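Local coordinates for protein type II restriction enzyme MUNI (Mycoplasma, PDB 1D02) that recognises the double-stranded DNA sequence 5'-CAATTG-3' as a homodimer and cleaves each strand after the first C, leaving 5'-phosphate ends, at the interface of chains A and B. Sequence-based numbering; all coordinates share one arbitrary frame. Chains: chain A/B, Type II restriction enzyme MUNI.

Contact 1: the interface of chains A and B. Residues chain A 52-53, 56, 129-130, 133; chain B 165, 168-169.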
# COMPACT_ATOMS: atom_id res chain seq x y z
N LEU A 52 8.10 -2.98 16.14
CA LEU A 52 7.59 -1.67 15.77
C LEU A 52 6.26 -1.21 16.35
O LEU A 52 6.09 -0.01 16.66
CB LEU A 52 7.40 -1.61 14.23
CG LEU A 52 8.60 -1.94 13.35
CD1 LEU A 52 8.17 -2.08 11.87
CD2 LEU A 52 9.64 -0.83 13.52
N TYR A 53 5.33 -2.15 16.44
CA TYR A 53 3.95 -1.84 16.82
C TYR A 53 3.41 -1.88 18.24
O TYR A 53 2.54 -1.08 18.57
CB TYR A 53 3.01 -2.71 15.97
CG TYR A 53 3.26 -2.68 14.47
CD1 TYR A 53 3.01 -3.82 13.68
CD2 TYR A 53 3.70 -1.52 13.83
CE1 TYR A 53 3.18 -3.80 12.28
CE2 TYR A 53 3.87 -1.49 12.42
CZ TYR A 53 3.61 -2.64 11.66
OH TYR A 53 3.77 -2.61 10.28
N VAL A 56 3.31 1.35 20.14
CA VAL A 56 2.54 2.46 19.60
C VAL A 56 1.59 2.96 20.68
O VAL A 56 0.89 2.17 21.33
CB VAL A 56 1.75 2.04 18.35
CG1 VAL A 56 0.69 3.08 18.00
CG2 VAL A 56 2.72 1.84 17.18
N GLY A 129 4.75 5.75 7.91
CA GLY A 129 5.32 5.10 9.08
C GLY A 129 6.39 4.09 8.71
O GLY A 129 7.44 4.07 9.32
N LEU A 130 6.13 3.24 7.72
CA LEU A 130 7.12 2.24 7.36
C LEU A 130 8.31 2.88 6.62
O LEU A 130 9.45 2.41 6.76
CB LEU A 130 6.46 1.11 6.55
CG LEU A 130 5.58 0.18 7.42
CD1 LEU A 130 4.90 -0.92 6.57
CD2 LEU A 130 6.43 -0.46 8.51
N ALA A 133 10.48 4.08 9.41
CA ALA A 133 11.12 2.96 10.10
C ALA A 133 12.24 2.37 9.23
O ALA A 133 13.33 2.09 9.73
CB ALA A 133 10.11 1.88 10.44
N GLU B 165 -0.86 -1.25 14.32
CA GLU B 165 -0.17 -1.33 13.02
C GLU B 165 -0.63 -0.20 12.10
O GLU B 165 0.19 0.55 11.54
CB GLU B 165 -0.51 -2.68 12.36
CG GLU B 165 -0.15 -2.77 10.86
CD GLU B 165 -0.77 -4.02 10.23
OE1 GLU B 165 -1.99 -4.25 10.43
OE2 GLU B 165 -0.03 -4.74 9.53
N PHE B 168 0.44 3.18 13.20
CA PHE B 168 1.85 3.36 12.87
C PHE B 168 2.01 3.71 11.40
O PHE B 168 2.74 4.64 11.05
CB PHE B 168 2.62 2.07 13.17
CG PHE B 168 4.10 2.19 12.98
CD1 PHE B 168 4.92 2.54 14.05
CD2 PHE B 168 4.68 1.92 11.74
CE1 PHE B 168 6.31 2.62 13.89
CE2 PHE B 168 6.07 1.99 11.57
CZ PHE B 168 6.88 2.34 12.65
N TRP B 169 1.33 2.97 10.52
CA TRP B 169 1.45 3.24 9.10
C TRP B 169 1.15 4.69 8.74
O TRP B 169 1.88 5.33 7.99
CB TRP B 169 0.45 2.41 8.29
CG TRP B 169 0.68 0.94 8.16
CD1 TRP B 169 1.77 0.20 8.56
CD2 TRP B 169 -0.24 0.02 7.57
NE1 TRP B 169 1.57 -1.14 8.26
CE2 TRP B 169 0.34 -1.28 7.66
CE3 TRP B 169 -1.52 0.16 6.99
CZ2 TRP B 169 -0.31 -2.42 7.19
CZ3 TRP B 169 -2.17 -0.99 6.51
CH2 TRP B 169 -1.56 -2.26 6.62
O HOH W 1 2.47 -4.58 9.03

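Contact 2: the interface of chains A and B. Residues chain A 163-164, 167, 181; chain B 56-58, 62.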
# COMPACT_ATOMS: atom_id res chain seq x y z
N VAL A 163 1.97 -4.28 -15.61
CA VAL A 163 3.25 -3.62 -15.75
C VAL A 163 3.05 -2.10 -15.80
O VAL A 163 3.78 -1.35 -15.14
CB VAL A 163 3.99 -4.10 -17.01
CG1 VAL A 163 5.18 -3.20 -17.31
CG2 VAL A 163 4.52 -5.52 -16.78
N ARG A 164 2.06 -1.64 -16.53
CA ARG A 164 1.82 -0.20 -16.59
C ARG A 164 1.29 0.34 -15.27
O ARG A 164 1.64 1.45 -14.87
CB ARG A 164 0.86 0.13 -17.74
CG ARG A 164 1.54 -0.05 -19.09
CD ARG A 164 0.61 0.32 -20.23
NE ARG A 164 1.31 0.26 -21.52
CZ ARG A 164 1.47 -0.84 -22.24
NH1 ARG A 164 0.99 -2.01 -21.82
NH2 ARG A 164 2.15 -0.77 -23.39
N THR A 167 4.20 0.63 -13.02
CA THR A 167 5.04 1.72 -13.48
C THR A 167 4.42 3.03 -12.99
O THR A 167 5.11 3.88 -12.43
CB THR A 167 5.15 1.72 -15.01
OG1 THR A 167 5.77 0.51 -15.42
CG2 THR A 167 6.01 2.90 -15.51
N ARG A 181 11.45 -11.38 -15.08
CA ARG A 181 10.59 -12.12 -16.00
C ARG A 181 10.90 -13.60 -16.17
O ARG A 181 12.03 -14.06 -15.94
CB ARG A 181 10.56 -11.38 -17.35
CG ARG A 181 10.01 -9.95 -17.22
CD ARG A 181 9.82 -9.18 -18.54
NE ARG A 181 8.93 -8.05 -18.23
CZ ARG A 181 9.30 -6.80 -17.97
NH1 ARG A 181 10.59 -6.44 -17.99
NH2 ARG A 181 8.38 -5.92 -17.62
N VAL B 56 0.41 4.63 -20.17
CA VAL B 56 1.67 4.77 -19.46
C VAL B 56 2.77 4.39 -20.46
O VAL B 56 2.68 3.37 -21.14
CB VAL B 56 1.73 3.84 -18.23
CG1 VAL B 56 3.17 3.67 -17.74
CG2 VAL B 56 0.85 4.40 -17.12
N VAL B 57 3.80 5.23 -20.56
CA VAL B 57 4.88 4.96 -21.50
C VAL B 57 5.86 3.90 -20.97
O VAL B 57 6.29 3.96 -19.82
CB VAL B 57 5.64 6.27 -21.80
CG1 VAL B 57 6.93 5.98 -22.58
CG2 VAL B 57 4.71 7.21 -22.60
N LEU B 58 6.17 2.92 -21.82
CA LEU B 58 7.13 1.88 -21.47
C LEU B 58 8.26 1.95 -22.50
O LEU B 58 8.01 2.12 -23.70
CB LEU B 58 6.49 0.48 -21.55
CG LEU B 58 5.34 0.20 -20.58
CD1 LEU B 58 4.87 -1.25 -20.79
CD2 LEU B 58 5.79 0.40 -19.14
N VAL B 62 11.32 -2.70 -22.78
CA VAL B 62 10.38 -3.34 -21.88
C VAL B 62 9.26 -3.89 -22.76
O VAL B 62 8.81 -5.03 -22.59
CB VAL B 62 9.79 -2.37 -20.82
CG1 VAL B 62 8.54 -2.99 -20.17
CG2 VAL B 62 10.85 -2.09 -19.73
O HOH W 2 2.79 1.99 -23.94

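Contact 1: the interface of chains A and B
B:Phe168 plugs into a groove of chain A walled by the segment around A:Leu52 to A:Val56 and by the start of helix 128-138. With CG anti to the backbone N (chi1 -175°), its ring reaches away from helix 160-170 of chain B and hides more surface than any other residue of the patch. A:Leu52 CB lies over one face, offset toward the rim, while the A:Ala133 methyl CB meets the far tip, CZ, in the ring plane at 3.9 Å. A:Val56 CG2 touches CD1, and A:Leu130 CD2 approaches CE2 from slightly off the ring plane. Glycine suits position A:Gly129 because B:Phe168 O comes to 3.3 Å from its CA. B:Phe168 CE2 lies 3.4 Å from A:Gly129 O.

An aromatic contact crosses the interface. A:Tyr53 turns its CD2/CE2 edge onto the B:Phe168 face that A:Leu52 CB also covers, the planes 67° apart and A:Tyr53 CE2 3.6 Å from B:Phe168 CD2. One face of A:Tyr53 rests on B:Glu165, whose CA sits 3.8 Å from the ring centroid in a CH-pi contact. The CG of this glutamate also touches the tyrosine's CE1 and lies over the rim of the B:Trp169 indole, so its aliphatic stem works as packing while its carboxylate stays available for polar contacts.

Polar links lie to one side of the inserted ring. A:Gly129 N, at the start of helix 128-138, donates a 2.9 Å hydrogen bond to B:Trp169 O, near the end of helix 160-170, a pairing the two helix ends may favour. The phenol OH of A:Tyr53 receives a weak bond from the indole NE1 of B:Trp169 and pairs with water 1 at 2.7 Å. That water reaches the carboxylate OE2 of B:Glu165 at 2.6 Å, bridging the subunits. The inserted ring and these polar links fasten helix 160-170 to the other subunit, helping hold the homodimer together.

Contact 2: the interface of chains A and B
B:Leu58 lays its two methyl branches across helix 160-170 of chain A. CD2 reaches the flank of A:Thr167, 3.7 Å from the hydroxyl OG1, and also nears the CG1 branch of A:Val163. CD1 meets that same valine methyl at 4.0 Å and turns its other side to A:Arg164. Leucine suits this place because its fork serves two neighbours at once, CD1 packing on A:Arg164 and CD2 on A:Thr167. B:Val56 extends the apolar strip: its CG1, anti to the backbone N (chi1 163°), touches the A:Thr167 methyl CG2 at 3.7 Å, and its CB packs against A:Arg164 CB.

A:Thr167 is polar on one branch and apolar on the other. Its OG1 stands beside its own backbone N (chi1 -63°) and donates a 2.7 Å hydrogen bond to the carbonyl O of A:Val163, one turn back, from above the carbonyl plane. The hydroxyl hydrogen is spent within the helix, and CG2 faces B:Val56.

Farther out, A:Arg164 is extended from CG to NE; it runs antiparallel alongside B:Val56 and lies athwart B:Leu58. A long aliphatic stem with a flat polar end fits here: the methylenes cover the valine, while CD1 of the leucine sits over the centre of one guanidinium face, 3.7 Å from CZ. Packing on the face keeps the N-H groups at the rim available. NE makes a weak hydrogen bond to the carbonyl O of B:Val56. Water 2, in the guanidinium plane at its edge, lies 3.1 Å from B:Val56 O and 2.9 Å from A:Arg164 NH2. This gives the backbone oxygen both a direct and a water-borne link to the arginine.

At the far end, A:Arg181 meets B:Val62 crosswise, its guanidinium NH2 lying 3.9 Å from the valine methyl CG1.

The C-alpha centres of contact 1 and contact 2 lie about 31 Å apart, at opposite ends of the dimer interface. Both set helix 160-170 of one subunit against the stretch around A:Val56 or B:Val56 of the other, but with the chains exchanged: chain B supplies the helix in contact 1 and chain A in contact 2. Through the two-fold axis each contact has a twin beside the other, using different helix residues: B:Glu165, B:Phe168 and B:Trp169 in contact 1, A:Val163, A:Arg164 and A:Thr167 in contact 2. The subunits therefore embrace reciprocally, which probably helps fix their relative placement on the DNA.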